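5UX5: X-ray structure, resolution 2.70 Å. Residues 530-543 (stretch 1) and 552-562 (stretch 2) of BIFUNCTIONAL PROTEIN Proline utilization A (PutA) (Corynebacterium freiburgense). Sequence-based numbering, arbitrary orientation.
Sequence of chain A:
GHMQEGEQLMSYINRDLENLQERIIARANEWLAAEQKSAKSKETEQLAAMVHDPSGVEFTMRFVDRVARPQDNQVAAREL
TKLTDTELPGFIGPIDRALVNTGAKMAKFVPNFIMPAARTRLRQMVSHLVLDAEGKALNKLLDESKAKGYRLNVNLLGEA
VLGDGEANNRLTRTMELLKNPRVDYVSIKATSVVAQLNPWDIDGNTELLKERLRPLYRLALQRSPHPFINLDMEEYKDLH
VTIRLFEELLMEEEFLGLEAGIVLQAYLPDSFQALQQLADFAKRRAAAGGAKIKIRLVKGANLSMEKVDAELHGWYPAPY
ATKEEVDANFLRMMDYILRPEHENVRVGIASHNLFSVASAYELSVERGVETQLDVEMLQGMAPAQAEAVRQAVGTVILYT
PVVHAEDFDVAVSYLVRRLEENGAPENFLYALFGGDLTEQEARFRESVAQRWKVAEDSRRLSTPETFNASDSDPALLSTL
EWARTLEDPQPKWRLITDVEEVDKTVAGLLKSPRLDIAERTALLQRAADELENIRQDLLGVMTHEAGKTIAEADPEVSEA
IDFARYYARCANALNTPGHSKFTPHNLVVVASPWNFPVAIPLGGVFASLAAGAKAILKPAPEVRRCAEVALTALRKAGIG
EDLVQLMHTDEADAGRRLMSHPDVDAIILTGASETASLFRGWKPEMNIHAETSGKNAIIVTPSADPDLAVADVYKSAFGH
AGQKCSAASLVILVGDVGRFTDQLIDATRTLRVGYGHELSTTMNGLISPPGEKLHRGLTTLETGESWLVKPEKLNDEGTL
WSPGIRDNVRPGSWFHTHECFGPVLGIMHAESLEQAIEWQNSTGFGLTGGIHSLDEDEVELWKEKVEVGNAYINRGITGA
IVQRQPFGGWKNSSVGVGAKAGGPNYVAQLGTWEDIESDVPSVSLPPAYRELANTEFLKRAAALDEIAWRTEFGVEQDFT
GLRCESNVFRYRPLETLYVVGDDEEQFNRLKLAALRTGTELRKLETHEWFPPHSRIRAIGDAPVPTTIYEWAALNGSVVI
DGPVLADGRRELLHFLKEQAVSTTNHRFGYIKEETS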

# COMPACT_ATOMS: atom_id res chain seq x y z
N GLU A 530 21.66 -10.29 -0.97
CA GLU A 530 22.44 -9.44 -1.88
C GLU A 530 21.57 -8.43 -2.61
O GLU A 530 22.01 -7.31 -2.89
CB GLU A 530 23.20 -10.27 -2.90
CG GLU A 530 24.33 -11.12 -2.34
CD GLU A 530 25.45 -10.28 -1.81
OE1 GLU A 530 25.45 -9.04 -2.03
OE2 GLU A 530 26.35 -10.85 -1.15
N LEU A 531 20.33 -8.80 -2.94
CA LEU A 531 19.44 -7.80 -3.52
C LEU A 531 19.26 -6.64 -2.56
O LEU A 531 19.32 -5.48 -2.97
CB LEU A 531 18.09 -8.43 -3.89
CG LEU A 531 18.10 -9.26 -5.15
CD1 LEU A 531 16.78 -9.96 -5.30
CD2 LEU A 531 18.34 -8.36 -6.32
N GLU A 532 19.08 -6.94 -1.27
CA GLU A 532 18.90 -5.89 -0.26
C GLU A 532 20.10 -4.94 -0.21
O GLU A 532 19.92 -3.72 -0.12
CB GLU A 532 18.65 -6.53 1.11
CG GLU A 532 18.21 -5.56 2.18
CD GLU A 532 16.93 -4.80 1.81
OE1 GLU A 532 17.06 -3.63 1.36
OE2 GLU A 532 15.82 -5.38 1.97
N ASN A 533 21.32 -5.47 -0.34
CA ASN A 533 22.54 -4.67 -0.29
C ASN A 533 22.63 -3.68 -1.45
O ASN A 533 23.28 -2.63 -1.31
CB ASN A 533 23.77 -5.58 -0.31
CG ASN A 533 23.85 -6.49 0.88
OD1 ASN A 533 23.28 -6.19 1.94
ND2 ASN A 533 24.49 -7.63 0.71
N ILE A 534 22.07 -4.00 -2.60
CA ILE A 534 22.06 -3.09 -3.73
C ILE A 534 20.69 -2.45 -3.94
O ILE A 534 20.39 -1.97 -5.04
CB ILE A 534 22.57 -3.77 -5.02
CG1 ILE A 534 21.74 -5.00 -5.34
CG2 ILE A 534 24.02 -4.10 -4.93
CD1 ILE A 534 22.09 -5.57 -6.68
N ARG A 535 19.85 -2.39 -2.89
CA ARG A 535 18.56 -1.72 -3.03
C ARG A 535 18.74 -0.32 -3.60
O ARG A 535 17.96 0.12 -4.46
CB ARG A 535 17.82 -1.64 -1.69
CG ARG A 535 16.54 -0.81 -1.82
CD ARG A 535 15.70 -0.69 -0.55
NE ARG A 535 15.29 -1.99 -0.02
CZ ARG A 535 14.08 -2.52 -0.20
NH1 ARG A 535 13.17 -1.88 -0.91
NH2 ARG A 535 13.80 -3.71 0.33
N GLN A 536 19.79 0.39 -3.18
CA GLN A 536 19.95 1.74 -3.67
C GLN A 536 20.49 1.78 -5.09
O GLN A 536 20.11 2.67 -5.86
CB GLN A 536 20.83 2.55 -2.72
CG GLN A 536 19.98 3.24 -1.69
CD GLN A 536 20.52 3.13 -0.31
OE1 GLN A 536 21.55 3.74 0.04
NE2 GLN A 536 19.83 2.34 0.52
N ASP A 537 21.36 0.84 -5.45
CA ASP A 537 21.72 0.71 -6.86
C ASP A 537 20.49 0.38 -7.71
O ASP A 537 20.33 0.91 -8.82
CB ASP A 537 22.81 -0.34 -7.03
CG ASP A 537 24.11 0.05 -6.36
OD1 ASP A 537 24.81 0.91 -6.93
OD2 ASP A 537 24.43 -0.51 -5.29
N LEU A 538 19.62 -0.52 -7.23
CA LEU A 538 18.44 -0.83 -8.02
C LEU A 538 17.56 0.40 -8.16
O LEU A 538 17.07 0.69 -9.25
CB LEU A 538 17.65 -2.01 -7.42
CG LEU A 538 18.34 -3.39 -7.42
CD1 LEU A 538 17.52 -4.43 -6.68
CD2 LEU A 538 18.65 -3.86 -8.80
N LEU A 539 17.37 1.15 -7.07
CA LEU A 539 16.58 2.37 -7.15
C LEU A 539 17.17 3.35 -8.16
O LEU A 539 16.44 3.96 -8.95
CB LEU A 539 16.45 3.00 -5.76
CG LEU A 539 15.61 2.16 -4.78
CD1 LEU A 539 15.50 2.80 -3.41
CD2 LEU A 539 14.23 1.89 -5.36
N GLY A 540 18.49 3.51 -8.14
CA GLY A 540 19.15 4.37 -9.11
C GLY A 540 18.80 4.03 -10.54
O GLY A 540 18.47 4.91 -11.33
N VAL A 541 18.90 2.74 -10.91
CA VAL A 541 18.65 2.40 -12.31
C VAL A 541 17.15 2.41 -12.62
O VAL A 541 16.75 2.74 -13.75
CB VAL A 541 19.28 1.07 -12.72
CG1 VAL A 541 18.53 -0.12 -12.10
CG2 VAL A 541 19.37 0.98 -14.25
N MET A 542 16.31 2.05 -11.65
CA MET A 542 14.87 2.03 -11.91
C MET A 542 14.30 3.42 -12.07
O MET A 542 13.36 3.60 -12.84
CB MET A 542 14.15 1.31 -10.78
CG MET A 542 14.50 -0.13 -10.74
SD MET A 542 14.07 -0.96 -9.21
CE MET A 542 12.35 -1.35 -9.47
N THR A 543 14.84 4.42 -11.36
CA THR A 543 14.30 5.78 -11.44
C THR A 543 14.79 6.52 -12.69
O THR A 543 14.13 7.48 -13.11
CB THR A 543 14.61 6.59 -10.17
OG1 THR A 543 16.01 6.54 -9.87
CG2 THR A 543 13.85 6.05 -8.97
N GLU A 552 7.26 4.13 -6.17
CA GLU A 552 6.85 2.98 -6.97
C GLU A 552 7.97 1.95 -7.09
O GLU A 552 7.72 0.74 -7.01
CB GLU A 552 6.42 3.44 -8.36
CG GLU A 552 5.14 4.25 -8.41
CD GLU A 552 3.90 3.40 -8.26
OE1 GLU A 552 3.96 2.19 -8.57
OE2 GLU A 552 2.84 3.93 -7.86
N ALA A 553 9.21 2.39 -7.23
CA ALA A 553 10.30 1.44 -7.43
C ALA A 553 10.69 0.70 -6.14
O ALA A 553 11.05 -0.48 -6.21
CB ALA A 553 11.49 2.15 -8.04
N ASP A 554 10.67 1.38 -4.98
CA ASP A 554 11.12 0.76 -3.73
C ASP A 554 10.33 -0.47 -3.30
O ASP A 554 10.96 -1.47 -2.92
CB ASP A 554 11.16 1.82 -2.62
CG ASP A 554 11.76 1.30 -1.31
OD1 ASP A 554 12.97 0.94 -1.27
OD2 ASP A 554 11.04 1.32 -0.28
N PRO A 555 8.99 -0.49 -3.31
CA PRO A 555 8.29 -1.76 -3.00
C PRO A 555 8.61 -2.86 -3.98
O PRO A 555 8.49 -4.05 -3.63
CB PRO A 555 6.80 -1.40 -3.06
CG PRO A 555 6.74 0.04 -2.99
CD PRO A 555 8.02 0.58 -3.58
N GLU A 556 9.01 -2.51 -5.20
CA GLU A 556 9.33 -3.51 -6.20
C GLU A 556 10.60 -4.25 -5.85
O GLU A 556 10.72 -5.46 -6.12
CB GLU A 556 9.45 -2.86 -7.59
CG GLU A 556 9.57 -3.91 -8.65
CD GLU A 556 9.80 -3.38 -10.04
OE1 GLU A 556 9.35 -2.25 -10.34
OE2 GLU A 556 10.39 -4.13 -10.83
N VAL A 557 11.57 -3.54 -5.26
CA VAL A 557 12.77 -4.19 -4.77
C VAL A 557 12.41 -5.13 -3.62
O VAL A 557 13.00 -6.21 -3.46
CB VAL A 557 13.82 -3.14 -4.38
CG1 VAL A 557 15.04 -3.79 -3.71
CG2 VAL A 557 14.23 -2.35 -5.62
N SER A 558 11.44 -4.74 -2.80
CA SER A 558 10.99 -5.64 -1.76
C SER A 558 10.34 -6.88 -2.36
O SER A 558 10.59 -7.99 -1.88
CB SER A 558 10.04 -4.93 -0.81
OG SER A 558 10.81 -3.95 -0.13
N GLU A 559 9.53 -6.69 -3.41
CA GLU A 559 8.92 -7.83 -4.08
C GLU A 559 9.99 -8.77 -4.62
O GLU A 559 9.86 -10.00 -4.51
CB GLU A 559 7.97 -7.34 -5.19
CG GLU A 559 6.91 -8.37 -5.66
CD GLU A 559 5.95 -7.84 -6.72
OE1 GLU A 559 6.30 -6.87 -7.40
OE2 GLU A 559 4.82 -8.37 -6.89
N ALA A 560 11.05 -8.22 -5.20
CA ALA A 560 12.09 -9.08 -5.75
C ALA A 560 12.80 -9.85 -4.65
O ALA A 560 13.18 -11.01 -4.83
CB ALA A 560 13.09 -8.25 -6.57
N ILE A 561 13.01 -9.22 -3.49
CA ILE A 561 13.59 -9.96 -2.38
C ILE A 561 12.61 -11.02 -1.86
O ILE A 561 12.99 -12.17 -1.60
CB ILE A 561 14.06 -8.97 -1.30
CG1 ILE A 561 15.17 -8.11 -1.91
CG2 ILE A 561 14.61 -9.71 -0.09
CD1 ILE A 561 15.63 -6.91 -1.11
N ASP A 562 11.34 -10.65 -1.72
CA ASP A 562 10.34 -11.60 -1.24
C ASP A 562 10.23 -12.82 -2.15
O ASP A 562 10.05 -13.94 -1.66
CB ASP A 562 8.98 -10.92 -1.07
CG ASP A 562 8.92 -9.98 0.14
OD1 ASP A 562 9.89 -9.90 0.92
OD2 ASP A 562 7.86 -9.33 0.31

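V557 lies at the centre of the contact, its CA-to-CB bond directed toward the other stretch and its side chain seated as a knob among R535, L538, L539 and M542. V557 CG2 packs 3.9 Å from L538 CB, 3.9 Å from M542 SD and 4.2 Å from L539 CD2, so a single methyl group meets three side chains of the facing helix. Helices 535-543 and 552-562 run at 132° between their N-to-C directions, nearer antiparallel than parallel, and their axes approach to 9.6 Å. The nearest CA pairs run in reverse order, L539 with A553 and R535 with V557, and the order continues across the break at I534 to L531 with I561.

At the A553 end, the small alanine side chain is met by two larger ones, with L539 CD2 3.8 Å and M542 CE 3.9 Å from A553 CB. M542 CE also reaches 3.3 Å from E556 OE1, a carboxylate oxygen that is hydrogen-bonded elsewhere in the structure. Toward the other end, L531 CB packs 3.5 Å from I561 CG1, while L531 CD1 lies 4.3 Å from A560 CB.

The polar edge is organised by R535. Its CA-to-CB bond points sideways, but the side chain, t at chi1 and chi2 and turning at chi3 (m), brings its end among D554, V557, S558 and I561. V557 CB lies over one face of the guanidinium, 3.7 Å from R535 NH1, while D554 OD1 and S558 OG lie at its edge, near its plane. There R535 NH1 forms a salt bridge with D554 OD1 at 2.8 Å, and S558 OG accepts hydrogen bonds from both R535 NH2 (3.0 Å) and R535 NH1 (3.2 Å). Within its own stretch, the arginine is held by a nearly linear, two-pronged interaction: R535 NE donates to E532 OE1 at 2.8 Å and R535 NH2 to E532 OE2 at 3.1 Å. The guanidinium thus links E532 to the facing helix.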